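Local coordinates for protein 2-hydroxychromene-2-carboxylate isomerase (Pseudomonas putida, PDB 2IMF) that catalyses the reversible glutathione-dependent isomerization of 2-hydroxychromene-2-carboxylate to trans-O-hydroxybenzylidenepyruvate in naphthalene degradation, at residues A[176-181]-A[185-190]. Sequence-based numbering, arbitrary orientation. Where two conformers were deposited one is given.
With GSH (glutathione), chain E.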
# COMPACT_ATOMS: atom_id res chain seq x y z
N GLU A 176 16.12 -2.62 -8.91
CA GLU A 176 15.08 -2.63 -7.82
C GLU A 176 13.98 -1.73 -8.29
O GLU A 176 14.17 -0.60 -8.79
CB GLU A 176 15.61 -2.05 -6.53
CG GLU A 176 16.50 -3.11 -5.83
CD GLU A 176 17.04 -2.61 -4.54
OE1 GLU A 176 17.76 -1.62 -4.47
OE2 GLU A 176 16.71 -3.25 -3.51
N MET A 177 12.81 -2.27 -8.05
CA MET A 177 11.48 -1.65 -8.41
C MET A 177 10.70 -1.49 -7.13
O MET A 177 10.62 -2.44 -6.31
CB MET A 177 10.65 -2.55 -9.33
CG MET A 177 9.44 -1.77 -9.97
SD MET A 177 8.39 -2.67 -11.03
CE MET A 177 7.36 -3.39 -9.77
N TRP A 178 10.16 -0.28 -6.90
CA TRP A 178 9.19 -0.02 -5.80
C TRP A 178 7.93 0.53 -6.40
O TRP A 178 7.97 1.40 -7.26
CB TRP A 178 9.77 0.94 -4.78
CG TRP A 178 11.07 0.52 -4.08
CD1 TRP A 178 11.18 -0.27 -3.02
CD2 TRP A 178 12.40 0.77 -4.57
NE1 TRP A 178 12.55 -0.49 -2.70
CE2 TRP A 178 13.28 0.16 -3.66
CE3 TRP A 178 12.91 1.47 -5.65
CZ2 TRP A 178 14.68 0.21 -3.80
CZ3 TRP A 178 14.33 1.54 -5.78
CH2 TRP A 178 15.17 0.94 -4.84
N TRP A 179 6.82 0.11 -5.80
CA TRP A 179 5.53 0.62 -6.22
C TRP A 179 4.89 1.32 -5.05
O TRP A 179 4.78 0.73 -3.96
CB TRP A 179 4.64 -0.51 -6.64
CG TRP A 179 3.18 -0.14 -6.83
CD1 TRP A 179 2.65 0.72 -7.71
CD2 TRP A 179 2.09 -0.75 -6.12
NE1 TRP A 179 1.26 0.72 -7.59
CE2 TRP A 179 0.90 -0.21 -6.65
CE3 TRP A 179 2.00 -1.78 -5.18
CZ2 TRP A 179 -0.38 -0.62 -6.22
CZ3 TRP A 179 0.72 -2.18 -4.72
CH2 TRP A 179 -0.44 -1.60 -5.25
N GLY A 180 4.52 2.58 -5.25
CA GLY A 180 3.82 3.36 -4.26
C GLY A 180 4.59 4.58 -3.75
O GLY A 180 5.82 4.51 -3.55
N ASN A 181 3.85 5.67 -3.49
CA ASN A 181 4.45 6.79 -2.77
C ASN A 181 4.96 6.33 -1.44
O ASN A 181 6.00 6.85 -0.98
CB ASN A 181 3.40 7.92 -2.64
CG ASN A 181 3.82 8.91 -1.65
OD1 ASN A 181 4.73 9.71 -1.99
ND2 ASN A 181 3.22 8.91 -0.49
N PHE A 185 10.45 5.77 0.74
CA PHE A 185 11.48 5.77 1.81
C PHE A 185 12.48 4.68 1.50
O PHE A 185 13.71 4.83 1.82
CB PHE A 185 10.89 5.60 3.21
CG PHE A 185 10.47 4.19 3.54
CD1 PHE A 185 9.19 3.71 3.24
CD2 PHE A 185 11.34 3.36 4.23
CE1 PHE A 185 8.83 2.39 3.59
CE2 PHE A 185 11.02 2.08 4.57
CZ PHE A 185 9.74 1.56 4.26
N MET A 186 12.06 3.61 0.82
CA MET A 186 13.05 2.57 0.52
C MET A 186 13.92 2.98 -0.63
O MET A 186 15.15 2.64 -0.65
CB MET A 186 12.34 1.27 0.14
CG MET A 186 11.57 0.65 1.29
SD MET A 186 10.75 -0.86 0.67
CE MET A 186 9.97 -1.52 2.12
N LEU A 187 13.39 3.68 -1.62
CA LEU A 187 14.20 4.19 -2.69
C LEU A 187 15.21 5.18 -2.09
O LEU A 187 16.39 5.16 -2.49
CB LEU A 187 13.29 4.96 -3.65
CG LEU A 187 14.03 5.75 -4.76
CD1 LEU A 187 14.91 4.95 -5.73
CD2 LEU A 187 13.12 6.54 -5.57
N GLU A 188 14.81 5.99 -1.13
CA GLU A 188 15.67 7.00 -0.59
C GLU A 188 16.78 6.25 0.15
O GLU A 188 17.97 6.62 0.04
CB GLU A 188 14.90 7.93 0.28
CG GLU A 188 14.09 8.93 -0.60
CD GLU A 188 12.92 9.53 0.15
OE1 GLU A 188 12.76 9.36 1.38
OE2 GLU A 188 12.10 10.23 -0.52
N SER A 189 16.47 5.19 0.87
CA SER A 189 17.53 4.47 1.57
C SER A 189 18.51 3.83 0.57
O SER A 189 19.79 3.85 0.82
CB SER A 189 16.92 3.38 2.44
OG SER A 189 16.32 3.94 3.57
N ALA A 190 18.08 3.29 -0.52
CA ALA A 190 18.95 2.71 -1.51
C ALA A 190 19.84 3.81 -2.10
O ALA A 190 21.02 3.55 -2.40
CB ALA A 190 18.16 2.03 -2.63
N1 GSH E . 0.00 2.12 -1.20
CA1 GSH E . 0.13 2.92 -2.37
C1 GSH E . 0.82 4.23 -2.21
O11 GSH E . 1.21 4.84 -3.21
O12 GSH E . 0.71 4.62 -1.03
CB1 GSH E . -0.97 2.67 -3.40
CG1 GSH E . -0.65 3.00 -4.86
CD1 GSH E . -1.84 2.70 -5.74
OE1 GSH E . -2.95 2.21 -5.18
N2 GSH E . -1.79 2.95 -7.02
CA2 GSH E . -2.81 2.54 -7.97
C2 GSH E . -2.46 1.34 -8.75
O2 GSH E . -1.22 1.26 -9.27
CB2 GSH E . -3.05 3.72 -8.96
SG2 GSH E . -3.90 5.14 -8.16
N3 GSH E . -3.31 0.36 -8.89
CA3 GSH E . -2.85 -0.90 -9.47
C3 GSH E . -3.00 -1.99 -8.44
O31 GSH E . -2.63 -3.13 -8.75
O32 GSH E . -3.56 -1.73 -7.32
O HOH W 1 7.68 6.46 1.49
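Met186 meets the pyrrole end of the Trp178 indole. Its CB lies 3.3 Å from Trp178 NE1. The sulfur stays beside the five-membered ring, 70° off the ring normal, an oblique Met-aromatic contact. Met186 also packs on Trp70 of the second subunit.

The pair belongs to the thioredoxin-like fold of a kappa class glutathione transferase. Strand 176-179 is the outermost strand on its side of the mixed sheet and runs roughly antiparallel to helix 184-198. Trp178 faces the helix. Next along, Trp179 NE1 donates to glutathione O2 (3.0 Å) and Asn181 N to glutathione O11 (2.8 Å). A single water bridges the turn after the strand to the start of the helix. It accepts from Phe185 N at 3.0 Å and donates to Asn181 O.

The backbone of Leu187 lies over one face of the indole. Its CA sits 3.9 Å from the centroid of the Trp178 six-membered ring and 6° off the normal, a CH-pi contact. With CG anti to the backbone N (chi1 172°), the side chain brings CD1 to 3.5 Å from Trp178 CZ3. Replacing Trp178 by an alanine removes the indole, which would probably open a gap between strand and helix and leave Met186, Leu187 and Ala190 without their shared aromatic partner. One turn after Met186, Ala190 CB approaches Trp178 CH2 obliquely at 3.9 Å. The same methyl also touches the carboxylate end of Glu176, whose OE2 makes a long, weak ion pair with Arg69 of the second subunit.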